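Local coordinates for alginate lyase AlgAT5 (Defluviitalea, PDB 5ZQI), which probably depolymerises alginate by beta-elimination, as a lyase of polysaccharide lyase family 7 built on a beta-sandwich, at residues Asn66-Leu71 with Ala76-Gln81; Ser90-Val95 with Lys105-Gly110. One frame throughout, in Å; residues are numbered along the deposited sequence.

Contact 1 of 2, residues Asn66-Leu71 with Ala76-Gln81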
ATOM      1  N   ASN A  66      -5.271   9.878   9.731  1.00  9.27           N
ATOM      2  CA  ASN A  66      -3.819  10.000   9.756  1.00  9.51           C
ATOM      3  C   ASN A  66      -3.218   9.385   8.500  1.00  8.65           C
ATOM      4  O   ASN A  66      -2.245   8.632   8.555  1.00  8.91           O
ATOM      5  CB  ASN A  66      -3.248   9.360  11.019  1.00 10.56           C
ATOM      6  CG  ASN A  66      -3.276  10.291  12.189  1.00 13.97           C
ATOM      7  OD1 ASN A  66      -3.263  11.518  12.025  1.00 12.80           O
ATOM      8  ND2 ASN A  66      -3.338   9.725  13.384  1.00 18.42           N
ATOM      9  N   TRP A  67      -3.775   9.767   7.354  1.00  7.85           N
ATOM     10  CA  TRP A  67      -3.222   9.393   6.073  1.00  7.21           C
ATOM     11  C   TRP A  67      -3.304  10.586   5.132  1.00  7.25           C
ATOM     12  O   TRP A  67      -4.115  11.483   5.313  1.00  7.33           O
ATOM     13  CB  TRP A  67      -3.988   8.231   5.451  1.00  6.66           C
ATOM     14  CG  TRP A  67      -3.978   6.885   6.163  1.00  7.21           C
ATOM     15  CD1 TRP A  67      -4.943   6.375   6.971  1.00  8.14           C
ATOM     16  CD2 TRP A  67      -2.948   5.896   6.093  1.00  7.39           C
ATOM     17  NE1 TRP A  67      -4.584   5.118   7.395  1.00  8.61           N
ATOM     18  CE2 TRP A  67      -3.365   4.795   6.860  1.00  7.98           C
ATOM     19  CE3 TRP A  67      -1.723   5.825   5.424  1.00  7.47           C
ATOM     20  CZ2 TRP A  67      -2.591   3.672   7.014  1.00  9.23           C
ATOM     21  CZ3 TRP A  67      -0.946   4.698   5.575  1.00  8.13           C
ATOM     22  CH2 TRP A  67      -1.391   3.621   6.342  1.00  8.71           C
ATOM     23  N   LYS A  68      -2.473  10.569   4.091  1.00  8.12           N
ATOM     24  CA  LYS A  68      -2.650  11.408   2.909  1.00  6.55           C
ATOM     25  C   LYS A  68      -2.595  10.503   1.688  1.00  6.58           C
ATOM     26  O   LYS A  68      -1.996   9.419   1.742  1.00  8.07           O
ATOM     27  CB  LYS A  68      -1.621  12.529   2.826  1.00  9.74           C
ATOM     28  CG  LYS A  68      -0.207  12.155   2.632  1.00 10.11           C
ATOM     29  CD  LYS A  68       0.655  13.418   2.377  1.00 12.40           C
ATOM     30  CE  LYS A  68       2.116  13.084   2.338  1.00 13.23           C
ATOM     31  NZ  LYS A  68       2.918  14.297   2.016  1.00 19.62           N
ATOM     32  N   LEU A  69      -3.246  10.927   0.607  1.00  7.35           N
ATOM     33  CA  LEU A  69      -3.388  10.115  -0.600  1.00  7.73           C
ATOM     34  C   LEU A  69      -2.573  10.699  -1.749  1.00  6.33           C
ATOM     35  O   LEU A  69      -2.664  11.901  -2.005  1.00  9.52           O
ATOM     36  CB  LEU A  69      -4.856  10.036  -1.016  1.00  7.35           C
ATOM     37  CG  LEU A  69      -5.170   9.280  -2.307  1.00  7.64           C
ATOM     38  CD1 LEU A  69      -4.979   7.800  -2.160  1.00 10.48           C
ATOM     39  CD2 LEU A  69      -6.621   9.595  -2.731  1.00 11.38           C
ATOM     40  N   THR A  70      -1.793   9.852  -2.435  1.00  5.79           N
ATOM     41  CA  THR A  70      -1.188  10.206  -3.717  1.00  6.69           C
ATOM     42  C   THR A  70      -1.968   9.550  -4.852  1.00  7.69           C
ATOM     43  O   THR A  70      -2.282   8.354  -4.784  1.00  7.99           O
ATOM     44  CB  THR A  70       0.273   9.793  -3.788  1.00  9.26           C
ATOM     45  OG1 THR A  70       0.978  10.401  -2.690  1.00 11.28           O
ATOM     46  CG2 THR A  70       0.890  10.217  -5.143  1.00  8.33           C
ATOM     47  N   LEU A  71      -2.296  10.339  -5.888  1.00  7.37           N
ATOM     48  CA  LEU A  71      -3.073   9.905  -7.035  1.00  7.31           C
ATOM     49  C   LEU A  71      -2.207   9.510  -8.217  1.00  7.03           C
ATOM     50  O   LEU A  71      -1.020   9.845  -8.298  1.00  7.63           O
ATOM     51  CB  LEU A  71      -3.996  11.040  -7.479  1.00  7.26           C
ATOM     52  CG  LEU A  71      -5.131  11.436  -6.535  1.00 10.15           C
ATOM     53  CD1 LEU A  71      -5.785  12.749  -6.990  1.00 12.22           C
ATOM     54  CD2 LEU A  71      -6.162  10.360  -6.389  1.00 15.91           C
ATOM     55  N   ALA A  76       0.619  13.378 -10.079  1.00 11.15           N
ATOM     56  CA  ALA A  76       0.711  12.641  -8.816  1.00  9.62           C
ATOM     57  C   ALA A  76       0.312  13.537  -7.638  1.00 11.99           C
ATOM     58  O   ALA A  76       0.975  13.603  -6.597  1.00 11.50           O
ATOM     59  CB  ALA A  76       2.116  12.049  -8.641  1.00 11.56           C
ATOM     60  N   GLU A  77      -0.858  14.152  -7.778  1.00  9.35           N
ATOM     61  CA  GLU A  77      -1.386  15.056  -6.765  1.00  9.45           C
ATOM     62  C   GLU A  77      -1.592  14.354  -5.432  1.00  9.07           C
ATOM     63  O   GLU A  77      -2.016  13.193  -5.375  1.00  8.50           O
ATOM     64  CB  GLU A  77      -2.734  15.618  -7.259  1.00 11.11           C
ATOM     65  CG  GLU A  77      -3.471  16.517  -6.300  1.00 15.11           C
ATOM     66  CD  GLU A  77      -4.750  17.060  -6.892  1.00 16.76           C
ATOM     67  OE1 GLU A  77      -5.067  16.668  -8.023  1.00 21.61           O
ATOM     68  OE2 GLU A  77      -5.426  17.862  -6.241  1.00 19.64           O
ATOM     69  N   GLU A  78      -1.328  15.085  -4.355  1.00  8.49           N
ATOM     70  CA  GLU A  78      -1.625  14.633  -3.014  1.00  7.88           C
ATOM     71  C   GLU A  78      -2.914  15.260  -2.506  1.00  7.82           C
ATOM     72  O   GLU A  78      -3.132  16.473  -2.647  1.00 10.15           O
ATOM     73  CB  GLU A  78      -0.501  14.954  -2.033  1.00 11.26           C
ATOM     74  CG  GLU A  78       0.798  14.235  -2.326  1.00 12.72           C
ATOM     75  CD  GLU A  78       1.837  14.408  -1.239  1.00 18.94           C
ATOM     76  OE1 GLU A  78       1.675  15.301  -0.380  1.00 19.79           O
ATOM     77  OE2 GLU A  78       2.832  13.649  -1.249  1.00 20.71           O
ATOM     78  N   ILE A  79      -3.767  14.424  -1.922  1.00  7.93           N
ATOM     79  CA  ILE A  79      -4.959  14.866  -1.211  1.00  7.14           C
ATOM     80  C   ILE A  79      -4.691  14.650   0.268  1.00  7.61           C
ATOM     81  O   ILE A  79      -4.533  13.503   0.709  1.00  9.22           O
ATOM     82  CB  ILE A  79      -6.224  14.106  -1.647  1.00  8.44           C
ATOM     83  CG1 ILE A  79      -6.383  14.017  -3.178  1.00 11.08           C
ATOM     84  CG2 ILE A  79      -7.469  14.764  -0.987  1.00  8.67           C
ATOM     85  CD1 ILE A  79      -6.516  15.324  -3.906  1.00 11.22           C
ATOM     86  N   THR A  80      -4.610  15.742   1.018  1.00  7.96           N
ATOM     87  CA  THR A  80      -4.371  15.689   2.447  1.00  9.28           C
ATOM     88  C   THR A  80      -5.656  15.984   3.201  1.00 11.02           C
ATOM     89  O   THR A  80      -6.636  16.467   2.642  1.00 10.40           O
ATOM     90  CB  THR A  80      -3.282  16.675   2.864  1.00  9.91           C
ATOM     91  OG1 THR A  80      -3.669  18.015   2.540  1.00 15.69           O
ATOM     92  CG2 THR A  80      -1.988  16.371   2.162  1.00 10.76           C
ATOM     93  N   GLN A  81      -5.635  15.695   4.499  1.00 10.32           N
ATOM     94  CA  GLN A  81      -6.688  16.164   5.370  1.00 10.50           C
ATOM     95  C   GLN A  81      -6.569  17.679   5.507  1.00 12.39           C
ATOM     96  O   GLN A  81      -5.457  18.219   5.551  1.00 13.69           O
ATOM     97  CB  GLN A  81      -6.578  15.499   6.742  1.00 11.87           C
ATOM     98  CG  GLN A  81      -6.912  13.990   6.711  1.00 11.84           C
ATOM     99  CD  GLN A  81      -8.387  13.668   6.516  1.00  9.65           C
ATOM    100  OE1 GLN A  81      -9.218  14.553   6.444  1.00 12.84           O
ATOM    101  NE2 GLN A  81      -8.696  12.399   6.368  1.00 10.75           N
TER
HETATM  102  O   HOH W   1      -3.377  14.165   5.440  1.00 10.05           O
HETATM  103  O   HOH W   2       3.272  11.903  -3.232  1.00 15.28           O

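Contact 2 of 2, residues Ser90-Val95 with Lys105-Gly110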
ATOM      1  N   SER A  90     -14.089   8.678  -8.960  1.00 10.69           N
ATOM      2  CA  SER A  90     -14.953   7.599  -9.452  1.00 11.15           C
ATOM      3  C   SER A  90     -14.170   6.458 -10.095  1.00 10.97           C
ATOM      4  O   SER A  90     -14.677   5.335 -10.162  1.00 11.80           O
ATOM      5  CB  SER A  90     -15.954   8.178 -10.438  1.00 13.74           C
ATOM      6  OG  SER A  90     -15.286   8.606 -11.597  1.00 19.09           O
ATOM      7  N   GLU A  91     -12.981   6.729 -10.629  0.62 10.36           N
ATOM      8  CA  GLU A  91     -12.169   5.660 -11.206  0.62 10.37           C
ATOM      9  C   GLU A  91     -11.065   5.152 -10.291  0.62 10.91           C
ATOM     10  O   GLU A  91     -10.792   3.942 -10.267  0.62 12.88           O
ATOM     11  CB  GLU A  91     -11.524   6.123 -12.515  0.62 12.59           C
ATOM     12  CG  GLU A  91     -10.800   5.000 -13.269  0.62 15.93           C
ATOM     13  CD  GLU A  91     -10.422   5.371 -14.676  0.62 18.74           C
ATOM     14  OE1 GLU A  91     -10.645   6.532 -15.078  0.62 17.89           O
ATOM     15  OE2 GLU A  91      -9.900   4.482 -15.389  0.62 18.14           O
ATOM     16  N   TYR A  92     -10.400   6.033  -9.552  1.00  8.41           N
ATOM     17  CA  TYR A  92      -9.165   5.649  -8.875  1.00  7.72           C
ATOM     18  C   TYR A  92      -9.270   5.427  -7.380  1.00  7.77           C
ATOM     19  O   TYR A  92      -8.422   4.692  -6.845  1.00  8.12           O
ATOM     20  CB  TYR A  92      -8.058   6.707  -9.148  1.00  7.97           C
ATOM     21  CG  TYR A  92      -7.786   6.886 -10.626  1.00  9.13           C
ATOM     22  CD1 TYR A  92      -7.360   5.824 -11.406  1.00 12.15           C
ATOM     23  CD2 TYR A  92      -8.000   8.097 -11.245  1.00  9.08           C
ATOM     24  CE1 TYR A  92      -7.124   5.982 -12.750  1.00 12.11           C
ATOM     25  CE2 TYR A  92      -7.815   8.255 -12.595  1.00 12.10           C
ATOM     26  CZ  TYR A  92      -7.382   7.211 -13.339  1.00 10.85           C
ATOM     27  OH  TYR A  92      -7.168   7.412 -14.680  1.00 15.52           O
ATOM     28  N   PHE A  93     -10.282   5.988  -6.706  1.00  7.42           N
ATOM     29  CA  PHE A  93     -10.317   5.980  -5.227  1.00  8.32           C
ATOM     30  C   PHE A  93     -11.759   6.159  -4.753  1.00  7.12           C
ATOM     31  O   PHE A  93     -12.248   7.280  -4.636  1.00  7.79           O
ATOM     32  CB  PHE A  93      -9.406   7.066  -4.675  1.00  6.06           C
ATOM     33  CG  PHE A  93      -9.388   7.190  -3.158  1.00  6.55           C
ATOM     34  CD1 PHE A  93      -8.711   6.267  -2.388  1.00  6.44           C
ATOM     35  CD2 PHE A  93     -10.023   8.251  -2.519  1.00  6.61           C
ATOM     36  CE1 PHE A  93      -8.660   6.414  -1.019  1.00  8.47           C
ATOM     37  CE2 PHE A  93      -9.985   8.395  -1.161  1.00  6.58           C
ATOM     38  CZ  PHE A  93      -9.279   7.467  -0.394  1.00  7.48           C
ATOM     39  N   HIS A  94     -12.422   5.057  -4.549  1.00  6.48           N
ATOM     40  CA  HIS A  94     -13.850   5.073  -4.276  1.00  6.90           C
ATOM     41  C   HIS A  94     -14.341   3.831  -3.602  1.00  9.38           C
ATOM     42  O   HIS A  94     -13.710   2.896  -3.581  1.00  8.20           O
ATOM     43  CB  HIS A  94     -14.595   5.281  -5.632  1.00  8.84           C
ATOM     44  CG  HIS A  94     -14.497   4.164  -6.573  1.00  9.44           C
ATOM     45  ND1 HIS A  94     -13.492   4.049  -7.471  1.00 14.84           N
ATOM     46  CD2 HIS A  94     -15.230   3.059  -6.710  1.00 11.00           C
ATOM     47  CE1 HIS A  94     -13.633   2.931  -8.140  1.00 18.13           C
ATOM     48  NE2 HIS A  94     -14.677   2.311  -7.697  1.00 17.63           N
ATOM     49  N   VAL A  95     -15.556   3.922  -3.061  1.00  8.19           N
ATOM     50  CA  VAL A  95     -16.141   2.751  -2.412  1.00 10.88           C
ATOM     51  C   VAL A  95     -16.672   1.785  -3.468  1.00  9.29           C
ATOM     52  O   VAL A  95     -17.268   2.195  -4.479  1.00 13.16           O
ATOM     53  CB  VAL A  95     -17.248   3.166  -1.427  1.00 12.63           C
ATOM     54  CG1 VAL A  95     -17.892   1.947  -0.747  1.00 12.62           C
ATOM     55  CG2 VAL A  95     -16.672   4.131  -0.379  1.00 12.21           C
ATOM     56  N   LYS A 105      -7.019   2.154  -7.661  1.00  6.07           N
ATOM     57  CA  LYS A 105      -6.615   1.810  -9.025  1.00  7.43           C
ATOM     58  C   LYS A 105      -5.486   2.725  -9.462  1.00  6.84           C
ATOM     59  O   LYS A 105      -5.591   3.933  -9.303  1.00  7.51           O
ATOM     60  CB  LYS A 105      -7.803   1.926 -10.001  1.00  7.01           C
ATOM     61  CG  LYS A 105      -7.403   1.793 -11.466  1.00  7.65           C
ATOM     62  CD  LYS A 105      -8.613   1.817 -12.379  1.00 12.90           C
ATOM     63  CE  LYS A 105      -8.183   1.873 -13.842  1.00 15.01           C
ATOM     64  NZ  LYS A 105      -9.304   1.856 -14.809  1.00 20.86           N
ATOM     65  N   ALA A 106      -4.435   2.162 -10.064  1.00  7.19           N
ATOM     66  CA  ALA A 106      -3.405   2.956 -10.729  1.00  8.33           C
ATOM     67  C   ALA A 106      -3.073   2.310 -12.062  1.00  7.94           C
ATOM     68  O   ALA A 106      -2.637   1.155 -12.109  1.00  8.59           O
ATOM     69  CB  ALA A 106      -2.156   3.108  -9.848  1.00  8.66           C
ATOM     70  N   HIS A 107      -3.300   3.063 -13.129  1.00  7.89           N
ATOM     71  CA  HIS A 107      -3.065   2.588 -14.487  1.00  7.97           C
ATOM     72  C   HIS A 107      -1.634   2.845 -14.937  1.00  9.52           C
ATOM     73  O   HIS A 107      -0.974   3.766 -14.471  1.00  9.72           O
ATOM     74  CB  HIS A 107      -4.046   3.249 -15.459  1.00  9.99           C
ATOM     75  CG  HIS A 107      -3.968   4.746 -15.483  1.00  9.28           C
ATOM     76  ND1 HIS A 107      -4.018   5.517 -14.338  1.00  8.57           N
ATOM     77  CD2 HIS A 107      -3.823   5.608 -16.515  1.00 12.14           C
ATOM     78  CE1 HIS A 107      -3.910   6.793 -14.673  1.00  8.61           C
ATOM     79  NE2 HIS A 107      -3.805   6.874 -15.988  1.00 11.03           N
ATOM     80  N   CYS A 108      -1.177   2.021 -15.886  1.00 10.64           N
ATOM     81  CA  CYS A 108       0.229   2.040 -16.296  1.00  9.95           C
ATOM     82  C   CYS A 108       0.617   3.335 -16.976  1.00 12.05           C
ATOM     83  O   CYS A 108       1.805   3.686 -16.999  1.00 13.42           O
ATOM     84  CB  CYS A 108       0.517   0.830 -17.195  1.00 10.99           C
ATOM     85  SG  CYS A 108       0.375  -0.766 -16.334  1.00 14.49           S
ATOM     86  N   GLY A 109      -0.342   4.054 -17.531  1.00 10.69           N
ATOM     87  CA  GLY A 109      -0.094   5.350 -18.117  1.00 12.40           C
ATOM     88  C   GLY A 109      -0.174   6.503 -17.152  1.00 12.82           C
ATOM     89  O   GLY A 109      -0.031   7.657 -17.567  1.00 14.83           O
ATOM     90  N   GLY A 110      -0.337   6.228 -15.866  1.00 11.43           N
ATOM     91  CA  GLY A 110      -0.527   7.298 -14.908  1.00 11.42           C
ATOM     92  C   GLY A 110       0.716   8.138 -14.665  1.00 10.96           C
ATOM     93  O   GLY A 110       1.847   7.751 -14.954  1.00 13.07           O
TER

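Contact 1 of 2, residues Asn66-Leu71 with Ala76-Gln81
Ala76 meets the end of the 66-71 segment through its backbone and its methyl: CA sends a CA-H...O contact to Leu71 O at 3.3 Å, while CB rests against Thr70 CG2. At Glu77 it is the main chain that reaches across, its O accepting Leu71 N at 2.9 Å. Glu77 OE1 accepts a hydrogen bond from Asn74 ND2, in the connection between the two segments.

Glu78 carries the salt bridge. Its extended chain crosses that of Lys68, and Lys68 NZ meets Glu78 OE1 at 2.9 Å on the syn side, 30° out of the carboxylate plane. Lys68 reaches it with CG lodged between the backbone N and the carbonyl carbon (chi1 66°) and a straight chain beyond. The second oxygen, Glu78 OE2, accepts a hydrogen bond from a water that also binds Thr70 OG1, so both carboxylate oxygens are held.

Ile79 forms an antiparallel hydrogen-bonded pair with Leu69. Ile79 N gives to Leu69 O at 2.8 Å, and Leu69 N returns a bond to Ile79 O at 2.9 Å. Beside Leu69, Ile79 CG1 lies 4.1 Å from Leu71 CD1. Thr80 CG2 packs alongside Lys68 CB at 3.9 Å. Beyond it, direct pairing gives way to a water between Gln81 N and Trp67 O, while Gln81 NE2 is tied to Leu64 O.

The hairpin is therefore two-sided: Lys68, Thr70 and Glu78 give one polar face, with a water bridging Thr70 and Glu78, and Leu69 and Ile79 an apolar one. With water completing its hold, the ion pair probably adds directional, partly solvent-screened pairing to a junction whose main grip is the backbone bonds.

Contact 2 of 2, residues Ser90-Val95 with Lys105-Gly110
At the base of the beta hairpin of strands 93-95 and 102-107, Glu91 and Tyr92 meet Lys105 and His107. The backbone link is Lys105 N to Tyr92 O, 3.0 Å long. From there the lysine runs out fully extended, CG anti to its own N (chi1 171°), its CB and CD passing Glu91 O and its CG lying 4.0 Å from Tyr92 CD1. In the conformer described, Lys105 NZ reaches Glu91 OE2 at 2.8 Å on the anti lone pair; Glu91 has a second conformer, so this salt bridge may not be constant. Lys105 also makes a cation-pi contact with Tyr256 of the neighbouring strand 256-269. With alanine in place of Lys105, the Glu91 carboxylate would probably lose its positive mate and be freer to turn, and Tyr92 CD1 would lose the lysine chain beside it.

The Tyr92 and His107 rings lie near parallel, 20° apart, yet slid until they barely overlap. Tyr92 OH stands over one imidazole face, 3.3 Å from His107 CE1, and Gly110 N lies over the opposite face, brought there by the type I turn from His107 to Gly110. Tyr92 and Phe93 both face His89, which makes a classic beta bulge at the start of strand 93-95, the edge strand of one sheet of this beta-sandwich.

How the contacts relate
Both contacts are local hairpins, and they come in series: contact 1 closes before contact 2 opens, with strand 78-79 followed directly by strand 93-95. Their centres lie 14 Å apart, and they belong to different sheets. In contact 1, strand 67-70 pairs on its other side with strand 120-127; in contact 2, strand 102-107 pairs with strand 256-269. The chain thus passes from one antiparallel sheet to the other between them. They touch where Leu69 CD2 packs against Phe93 CD2 at 3.7 Å, Tyr87 touches Leu71, Ile79 and Phe93, and Tyr92 rests on Pro72 and Ile73 in the turn of contact 1, so apolar packing joins the two hairpins within the beta-sandwich.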